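PDB 1WY2: Xaa-Pro dipeptidase from Pyrococcus horikoshii, which probably splits Xaa-Pro dipeptides, releasing proline and a nonpolar amino acid, as a homodimeric metallopeptidase that uses two metal ions per subunit. Local coordinates for residues 11-15 with 46-50; 29-34 with 121-125; 142-146 with 170-176. All blocks are in the same frame, centred on the assembly; numbering follows the deposited sequence.

Contact 1. Residues 11-15 with 46-50; sequences IIEFM and LITGE
M15 N donates to I11 O at 2.8 Å, a helical bond that sets these two residues one turn apart on the face that rests, together with I12, on I47. The fold element is helix-on-sheet packing in the creatinase/prolidase N-terminal domain: helix 6-17 lies across strand 44-48 of the mixed six-stranded sheet, the axes of 11-15 and 46-48 passing 9.0 Å apart at 60°. No hydrogen bond spans the two segments, so the evidence for the contact is apolar. I47 is the shared partner, and its two branches divide the work. Its CD1 meets I11 CD1 tip to tip at 3.7 Å, the two side chains crossing at about a right angle. Its CG2 is approached by I12 CG1 at 3.7 Å and by M15 SD from the next turn. A bend at the last torsion of M15 (chi3 54°) turns CE over the backbone, 3.7 Å from I47 O. I12 reaches further along the strand, its CD1 lying 3.5 Å from T48 O and also near G49 O. With an alanine in place of I12, the branches beyond CB are gone, and a gap would probably open between the helix and the carbonyls of T48 and G49, with I47 CG2 left mainly to M15 SD. T48 itself turns its side chain away from the helix, where OG1 hydrogen-bonds S51 OG. I11 CG2 adds a second touch, 4.0 Å from I47 CD1.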
loop_
_atom_site.group_PDB
_atom_site.type_symbol
_atom_site.label_atom_id
_atom_site.label_comp_id
_atom_site.label_asym_id
_atom_site.label_seq_id
_atom_site.Cartn_x
_atom_site.Cartn_y
_atom_site.Cartn_z
ATOM N N ILE A 11 0.340 16.169 -21.716
ATOM C CA ILE A 11 -0.684 15.148 -21.866
ATOM C C ILE A 11 -1.620 15.547 -23.006
ATOM O O ILE A 11 -2.036 14.704 -23.798
ATOM C CB ILE A 11 -1.473 14.962 -20.555
ATOM C CG1 ILE A 11 -0.559 14.302 -19.514
ATOM C CG2 ILE A 11 -2.714 14.100 -20.796
ATOM C CD1 ILE A 11 -1.115 14.281 -18.105
ATOM N N ILE A 12 -1.943 16.835 -23.097
ATOM C CA ILE A 12 -2.820 17.302 -24.170
ATOM C C ILE A 12 -2.163 17.049 -25.529
ATOM O O ILE A 12 -2.842 16.696 -26.498
ATOM C CB ILE A 12 -3.146 18.807 -24.014
ATOM C CG1 ILE A 12 -4.078 19.005 -22.812
ATOM C CG2 ILE A 12 -3.787 19.345 -25.293
ATOM C CD1 ILE A 12 -4.309 20.452 -22.429
ATOM N N GLU A 13 -0.846 17.227 -25.602
ATOM C CA GLU A 13 -0.120 16.991 -26.850
ATOM C C GLU A 13 -0.289 15.528 -27.246
ATOM O O GLU A 13 -0.636 15.214 -28.386
ATOM C CB GLU A 13 1.365 17.305 -26.674
ATOM C CG GLU A 13 2.225 16.909 -27.867
ATOM C CD GLU A 13 3.684 17.289 -27.689
ATOM O OE1 GLU A 13 4.290 16.878 -26.677
ATOM O OE2 GLU A 13 4.227 17.994 -28.566
ATOM N N PHE A 14 -0.043 14.637 -26.291
ATOM C CA PHE A 14 -0.175 13.206 -26.523
ATOM C C PHE A 14 -1.597 12.884 -26.974
ATOM O O PHE A 14 -1.799 12.088 -27.891
ATOM C CB PHE A 14 0.163 12.437 -25.243
ATOM C CG PHE A 14 0.107 10.941 -25.394
ATOM C CD1 PHE A 14 -1.070 10.246 -25.138
ATOM C CD2 PHE A 14 1.231 10.229 -25.797
ATOM C CE1 PHE A 14 -1.127 8.856 -25.283
ATOM C CE2 PHE A 14 1.184 8.840 -25.946
ATOM C CZ PHE A 14 0.002 8.156 -25.687
ATOM N N MET A 15 -2.577 13.509 -26.323
ATOM C CA MET A 15 -3.982 13.300 -26.660
ATOM C C MET A 15 -4.276 13.605 -28.123
ATOM O O MET A 15 -4.885 12.796 -28.823
ATOM C CB MET A 15 -4.878 14.192 -25.800
ATOM C CG MET A 15 -5.033 13.752 -24.365
ATOM S SD MET A 15 -5.885 15.011 -23.396
ATOM C CE MET A 15 -7.347 15.232 -24.361
ATOM N N LEU A 46 -9.482 15.231 -14.801
ATOM C CA LEU A 46 -10.005 15.077 -16.152
ATOM C C LEU A 46 -9.380 16.174 -17.004
ATOM O O LEU A 46 -9.539 17.361 -16.715
ATOM C CB LEU A 46 -11.532 15.211 -16.171
ATOM C CG LEU A 46 -12.187 14.993 -17.538
ATOM C CD1 LEU A 46 -11.883 13.586 -18.038
ATOM C CD2 LEU A 46 -13.688 15.208 -17.428
ATOM N N ILE A 47 -8.665 15.769 -18.046
ATOM C CA ILE A 47 -8.003 16.713 -18.937
ATOM C C ILE A 47 -8.635 16.708 -20.325
ATOM O O ILE A 47 -8.804 15.649 -20.936
ATOM C CB ILE A 47 -6.501 16.367 -19.081
ATOM C CG1 ILE A 47 -5.807 16.483 -17.721
ATOM C CG2 ILE A 47 -5.840 17.298 -20.091
ATOM C CD1 ILE A 47 -4.402 15.903 -17.689
ATOM N N THR A 48 -9.003 17.893 -20.805
ATOM C CA THR A 48 -9.571 18.037 -22.142
ATOM C C THR A 48 -8.632 18.967 -22.902
ATOM O O THR A 48 -7.656 19.458 -22.339
ATOM C CB THR A 48 -10.991 18.654 -22.126
ATOM O OG1 THR A 48 -10.930 20.002 -21.647
ATOM C CG2 THR A 48 -11.912 17.842 -21.242
ATOM N N GLY A 49 -8.923 19.218 -24.173
ATOM C CA GLY A 49 -8.051 20.074 -24.959
ATOM C C GLY A 49 -7.853 21.490 -24.450
ATOM O O GLY A 49 -6.841 22.123 -24.753
ATOM N N GLU A 50 -8.801 21.993 -23.665
ATOM C CA GLU A 50 -8.705 23.360 -23.164
ATOM C C GLU A 50 -8.921 23.503 -21.663
ATOM O O GLU A 50 -9.041 24.621 -21.160
ATOM C CB GLU A 50 -9.717 24.244 -23.904
ATOM C CG GLU A 50 -9.488 24.322 -25.410
ATOM C CD GLU A 50 -10.564 25.129 -26.124
ATOM O OE1 GLU A 50 -11.417 25.731 -25.439
ATOM O OE2 GLU A 50 -10.554 25.165 -27.371
#

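Contact 2. Residues 29-34 with 121-125; sequences PNVYYI and IRDMR
Two different first torsions bring Y33 and R125 together: Y33 sends its ring out with CG anti to the backbone N (chi1 -173°), whereas R125 CG lies beside its own N, and a bend at chi3 then folds the guanidinium back toward N30. R125 CG ends up over the ring centre, 3.6 Å from the Y33 centroid and only 4° off the ring normal, a clear CH-pi contact. M124 CB comes in obliquely, 3.6 Å from Y33 OH. Beyond the ring, R125 NH1 donates to N30 OD1 at 2.8 Å; the bond is bent (N-H...O 135°), and the donor is tilted out of the carbonyl plane. The same oxygen is pressed by I121 CG2 at 3.3 Å, while P29 CB sits over one guanidinium face, 4.4 Å from R125 NH1. Farther from the guanidinium, I34 CD1 and I121 CD1 meet loosely at 4.4 Å. These contacts join helices 28-35 and 118-125 of the N-terminal domain. N30 ND2, turned elsewhere, hydrogen-bonds E94 and a bound glycerol. R125 NH2 forms salt bridges with E292 and E295, in the metallopeptidase part of the chain. CG of R125 thus serves the helix packing, while its guanidinium is shared between N30 OD1, through NH1, and the acids, through NH2, so this one side chain, about 10 Å from that of the metal ligand H287, links the N-terminal domain to the metallopeptidase part.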
loop_
_atom_site.group_PDB
_atom_site.type_symbol
_atom_site.label_atom_id
_atom_site.label_comp_id
_atom_site.label_asym_id
_atom_site.label_seq_id
_atom_site.Cartn_x
_atom_site.Cartn_y
_atom_site.Cartn_z
ATOM N N PRO A 29 -0.007 8.776 -7.040
ATOM C CA PRO A 29 1.243 9.445 -7.415
ATOM C C PRO A 29 1.096 10.349 -8.640
ATOM O O PRO A 29 1.702 11.421 -8.700
ATOM C CB PRO A 29 2.212 8.279 -7.644
ATOM C CG PRO A 29 1.311 7.140 -8.013
ATOM C CD PRO A 29 0.146 7.311 -7.071
ATOM N N ASN A 30 0.287 9.926 -9.609
ATOM C CA ASN A 30 0.081 10.731 -10.809
ATOM C C ASN A 30 -0.776 11.956 -10.527
ATOM O O ASN A 30 -0.548 13.027 -11.095
ATOM C CB ASN A 30 -0.549 9.888 -11.922
ATOM C CG ASN A 30 0.395 8.820 -12.430
ATOM O OD1 ASN A 30 1.604 9.030 -12.471
ATOM N ND2 ASN A 30 -0.148 7.678 -12.832
ATOM N N VAL A 31 -1.766 11.809 -9.655
ATOM C CA VAL A 31 -2.614 12.946 -9.315
ATOM C C VAL A 31 -1.748 14.005 -8.643
ATOM O O VAL A 31 -1.882 15.198 -8.913
ATOM C CB VAL A 31 -3.754 12.534 -8.365
ATOM C CG1 VAL A 31 -4.508 13.772 -7.881
ATOM C CG2 VAL A 31 -4.696 11.593 -9.086
ATOM N N TYR A 32 -0.849 13.564 -7.767
ATOM C CA TYR A 32 0.039 14.492 -7.075
ATOM C C TYR A 32 1.021 15.120 -8.056
ATOM O O TYR A 32 1.261 16.332 -8.033
ATOM C CB TYR A 32 0.831 13.773 -5.979
ATOM C CG TYR A 32 1.851 14.677 -5.325
ATOM C CD1 TYR A 32 1.449 15.696 -4.464
ATOM C CD2 TYR A 32 3.209 14.569 -5.631
ATOM C CE1 TYR A 32 2.371 16.591 -3.928
ATOM C CE2 TYR A 32 4.142 15.464 -5.099
ATOM C CZ TYR A 32 3.712 16.472 -4.251
ATOM O OH TYR A 32 4.620 17.377 -3.739
ATOM N N TYR A 33 1.590 14.288 -8.919
ATOM C CA TYR A 33 2.564 14.759 -9.894
ATOM C C TYR A 33 2.006 15.881 -10.760
ATOM O O TYR A 33 2.671 16.884 -11.003
ATOM C CB TYR A 33 2.999 13.608 -10.801
ATOM C CG TYR A 33 4.141 13.958 -11.732
ATOM C CD1 TYR A 33 5.436 14.128 -11.245
ATOM C CD2 TYR A 33 3.928 14.104 -13.103
ATOM C CE1 TYR A 33 6.497 14.430 -12.102
ATOM C CE2 TYR A 33 4.979 14.406 -13.968
ATOM C CZ TYR A 33 6.259 14.568 -13.461
ATOM O OH TYR A 33 7.298 14.872 -14.312
ATOM N N ILE A 34 0.770 15.708 -11.210
ATOM C CA ILE A 34 0.131 16.680 -12.088
ATOM C C ILE A 34 -0.539 17.879 -11.408
ATOM O O ILE A 34 -0.429 19.002 -11.899
ATOM C CB ILE A 34 -0.905 15.967 -12.985
ATOM C CG1 ILE A 34 -0.198 14.902 -13.827
ATOM C CG2 ILE A 34 -1.614 16.968 -13.890
ATOM C CD1 ILE A 34 -1.145 13.972 -14.557
ATOM N N ILE A 121 2.995 9.628 -19.357
ATOM C CA ILE A 121 3.204 9.737 -17.919
ATOM C C ILE A 121 4.641 9.301 -17.641
ATOM O O ILE A 121 5.369 9.948 -16.888
ATOM C CB ILE A 121 2.230 8.830 -17.133
ATOM C CG1 ILE A 121 0.787 9.290 -17.375
ATOM C CG2 ILE A 121 2.561 8.875 -15.644
ATOM C CD1 ILE A 121 0.528 10.739 -17.013
ATOM N N ARG A 122 5.044 8.201 -18.267
ATOM C CA ARG A 122 6.400 7.680 -18.113
ATOM C C ARG A 122 7.444 8.682 -18.599
ATOM O O ARG A 122 8.410 8.978 -17.901
ATOM C CB ARG A 122 6.561 6.379 -18.905
ATOM C CG ARG A 122 7.994 5.858 -18.973
ATOM C CD ARG A 122 8.142 4.882 -20.130
ATOM N NE ARG A 122 7.880 5.546 -21.405
ATOM C CZ ARG A 122 7.777 4.917 -22.572
ATOM N NH1 ARG A 122 7.910 3.598 -22.631
ATOM N NH2 ARG A 122 7.547 5.609 -23.680
ATOM N N ASP A 123 7.252 9.198 -19.807
ATOM C CA ASP A 123 8.204 10.142 -20.370
ATOM C C ASP A 123 8.457 11.342 -19.461
ATOM O O ASP A 123 9.564 11.876 -19.434
ATOM C CB ASP A 123 7.741 10.599 -21.759
ATOM C CG ASP A 123 7.927 9.521 -22.822
ATOM O OD1 ASP A 123 8.441 8.429 -22.493
ATOM O OD2 ASP A 123 7.559 9.762 -23.991
ATOM N N MET A 124 7.439 11.761 -18.718
ATOM C CA MET A 124 7.597 12.883 -17.800
ATOM C C MET A 124 8.271 12.471 -16.494
ATOM O O MET A 124 9.297 13.036 -16.113
ATOM C CB MET A 124 6.242 13.516 -17.473
ATOM C CG MET A 124 5.577 14.231 -18.638
ATOM S SD MET A 124 4.145 15.187 -18.086
ATOM C CE MET A 124 2.978 13.863 -17.743
ATOM N N ARG A 125 7.709 11.472 -15.819
ATOM C CA ARG A 125 8.241 11.037 -14.531
ATOM C C ARG A 125 9.617 10.372 -14.536
ATOM O O ARG A 125 10.333 10.436 -13.539
ATOM C CB ARG A 125 7.230 10.117 -13.835
ATOM C CG ARG A 125 6.034 10.863 -13.232
ATOM C CD ARG A 125 5.009 9.903 -12.633
ATOM N NE ARG A 125 5.596 9.051 -11.603
ATOM C CZ ARG A 125 5.030 7.940 -11.143
ATOM N NH1 ARG A 125 3.854 7.542 -11.614
ATOM N NH2 ARG A 125 5.651 7.212 -10.223
#

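Contact 3. Residues 142-146 with 170-176; sequences IADKA and LMKMNGA
I142 CD1 packs on the turning backbone of a Schellman motif, lying 3.5 Å from N174 O. Here helix 160-173 ends: A176 N bonds M171 O at 3.0 Å and G175 N bonds K172 O at 3.1 Å. G175 has a positive phi (110°), at which a CB would be jammed against N174 O. M171 O also accepts from N174 N, the two donors arriving from opposite faces of its carbonyl plane. Along the helix, M171 CG lies 3.6 Å from A146 CB and also touches I142 CG2, so the methionine rests against two residues one turn apart on helix 130-153. L170 CD2 rests 3.7 Å from K145 O. At the outer edge the extended K145 chain carries NZ to a water (3.2 Å), which donates weakly to N174 OD1. N174 ND2 bonds back to L170 O at 2.7 Å, from above the carbonyl plane. This helix pair belongs to the M24 pita-bread domain: I142 and M171 touch A215 on strand 208-217, which also carries the metal ligand D212. A176 O accepts from R161 of the second subunit. Apolar side chains thus hold the buried part, lying on each other and on backbone carbonyls, while a single water, weakly bound on the asparagine side, links the polar edge.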
loop_
_atom_site.group_PDB
_atom_site.type_symbol
_atom_site.label_atom_id
_atom_site.label_comp_id
_atom_site.label_asym_id
_atom_site.label_seq_id
_atom_site.Cartn_x
_atom_site.Cartn_y
_atom_site.Cartn_z
ATOM N N ILE A 142 18.303 10.066 4.728
ATOM C CA ILE A 142 17.551 9.490 5.834
ATOM C C ILE A 142 17.716 7.968 5.817
ATOM O O ILE A 142 17.839 7.335 6.868
ATOM C CB ILE A 142 16.049 9.860 5.734
ATOM C CG1 ILE A 142 15.879 11.366 5.957
ATOM C CG2 ILE A 142 15.232 9.069 6.757
ATOM C CD1 ILE A 142 14.461 11.858 5.805
ATOM N N ALA A 143 17.730 7.385 4.622
ATOM C CA ALA A 143 17.890 5.936 4.495
ATOM C C ALA A 143 19.290 5.536 4.959
ATOM O O ALA A 143 19.460 4.515 5.624
ATOM C CB ALA A 143 17.667 5.500 3.045
ATOM N N ASP A 144 20.292 6.340 4.603
ATOM C CA ASP A 144 21.669 6.059 5.019
ATOM C C ASP A 144 21.751 6.047 6.544
ATOM O O ASP A 144 22.387 5.174 7.136
ATOM C CB ASP A 144 22.643 7.114 4.471
ATOM C CG ASP A 144 23.075 6.835 3.041
ATOM O OD1 ASP A 144 23.295 5.652 2.699
ATOM O OD2 ASP A 144 23.218 7.804 2.262
ATOM N N LYS A 145 21.108 7.020 7.178
ATOM C CA LYS A 145 21.115 7.098 8.636
ATOM C C LYS A 145 20.446 5.870 9.241
ATOM O O LYS A 145 20.873 5.365 10.282
ATOM C CB LYS A 145 20.392 8.362 9.111
ATOM C CG LYS A 145 21.169 9.641 8.866
ATOM C CD LYS A 145 20.401 10.852 9.358
ATOM C CE LYS A 145 21.232 12.115 9.199
ATOM N NZ LYS A 145 20.500 13.318 9.689
ATOM N N ALA A 146 19.400 5.385 8.578
ATOM C CA ALA A 146 18.676 4.219 9.065
ATOM C C ALA A 146 19.539 2.966 8.973
ATOM O O ALA A 146 19.549 2.146 9.889
ATOM C CB ALA A 146 17.390 4.031 8.272
ATOM N N LEU A 170 13.416 5.841 13.776
ATOM C CA LEU A 170 14.456 6.825 13.501
ATOM C C LEU A 170 14.166 7.592 12.214
ATOM O O LEU A 170 14.332 8.813 12.162
ATOM C CB LEU A 170 15.827 6.143 13.398
ATOM C CG LEU A 170 16.997 7.064 13.037
ATOM C CD1 LEU A 170 17.257 8.035 14.184
ATOM C CD2 LEU A 170 18.242 6.238 12.748
ATOM N N MET A 171 13.728 6.885 11.176
ATOM C CA MET A 171 13.432 7.543 9.907
ATOM C C MET A 171 12.324 8.580 10.076
ATOM O O MET A 171 12.419 9.690 9.556
ATOM C CB MET A 171 13.032 6.517 8.842
ATOM C CG MET A 171 14.195 5.666 8.337
ATOM S SD MET A 171 13.864 4.853 6.743
ATOM C CE MET A 171 12.931 3.409 7.286
ATOM N N LYS A 172 11.282 8.216 10.811
ATOM C CA LYS A 172 10.163 9.127 11.038
ATOM C C LYS A 172 10.595 10.351 11.835
ATOM O O LYS A 172 10.171 11.473 11.549
ATOM C CB LYS A 172 9.042 8.405 11.786
ATOM C CG LYS A 172 8.410 7.286 10.993
ATOM C CD LYS A 172 7.530 6.413 11.872
ATOM C CE LYS A 172 7.163 5.125 11.156
ATOM N NZ LYS A 172 6.364 4.210 12.018
ATOM N N MET A 173 11.443 10.140 12.833
ATOM C CA MET A 173 11.894 11.252 13.652
ATOM C C MET A 173 12.880 12.135 12.901
ATOM O O MET A 173 13.218 13.228 13.357
ATOM C CB MET A 173 12.494 10.731 14.960
ATOM C CG MET A 173 11.471 10.009 15.838
ATOM S SD MET A 173 10.094 11.057 16.411
ATOM C CE MET A 173 9.023 11.088 15.003
ATOM N N ASN A 174 13.331 11.661 11.743
ATOM C CA ASN A 174 14.251 12.428 10.918
ATOM C C ASN A 174 13.538 13.095 9.747
ATOM O O ASN A 174 14.180 13.612 8.831
ATOM C CB ASN A 174 15.389 11.543 10.411
ATOM C CG ASN A 174 16.512 11.421 11.418
ATOM O OD1 ASN A 174 17.219 12.391 11.697
ATOM N ND2 ASN A 174 16.679 10.233 11.977
ATOM N N GLY A 175 12.208 13.077 9.779
ATOM C CA GLY A 175 11.440 13.728 8.730
ATOM C C GLY A 175 10.670 12.867 7.749
ATOM O O GLY A 175 9.821 13.379 7.016
ATOM N N ALA A 176 10.947 11.570 7.715
ATOM C CA ALA A 176 10.244 10.695 6.786
ATOM C C ALA A 176 8.771 10.536 7.158
ATOM O O ALA A 176 8.419 10.495 8.337
ATOM C CB ALA A 176 10.924 9.330 6.742
HETATM O O HOH W 1 20.467 12.905 12.870
#

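From the N terminus, the chain leaves helix 6-17 and passes through helix 28-35 before strand 44-48 closes contact 1, over 30 intervening residues. Contact 2 opens inside that loop, at 29-34, but closes only at 121-125, so the two cross. They also touch: I11 CD1 lies 3.6 Å from I34 CD1, and I11 packs on I121 and M124. Together they gather helices 6-17, 28-35 and 118-125 with the sheet of the N-terminal domain. Contact 3 follows in series, joining helices 130-153 and 160-173 in the metallopeptidase domain. Contact 3 touches neither: its centre is about 25 Å from that of contact 2 and about 39 Å from that of contact 1.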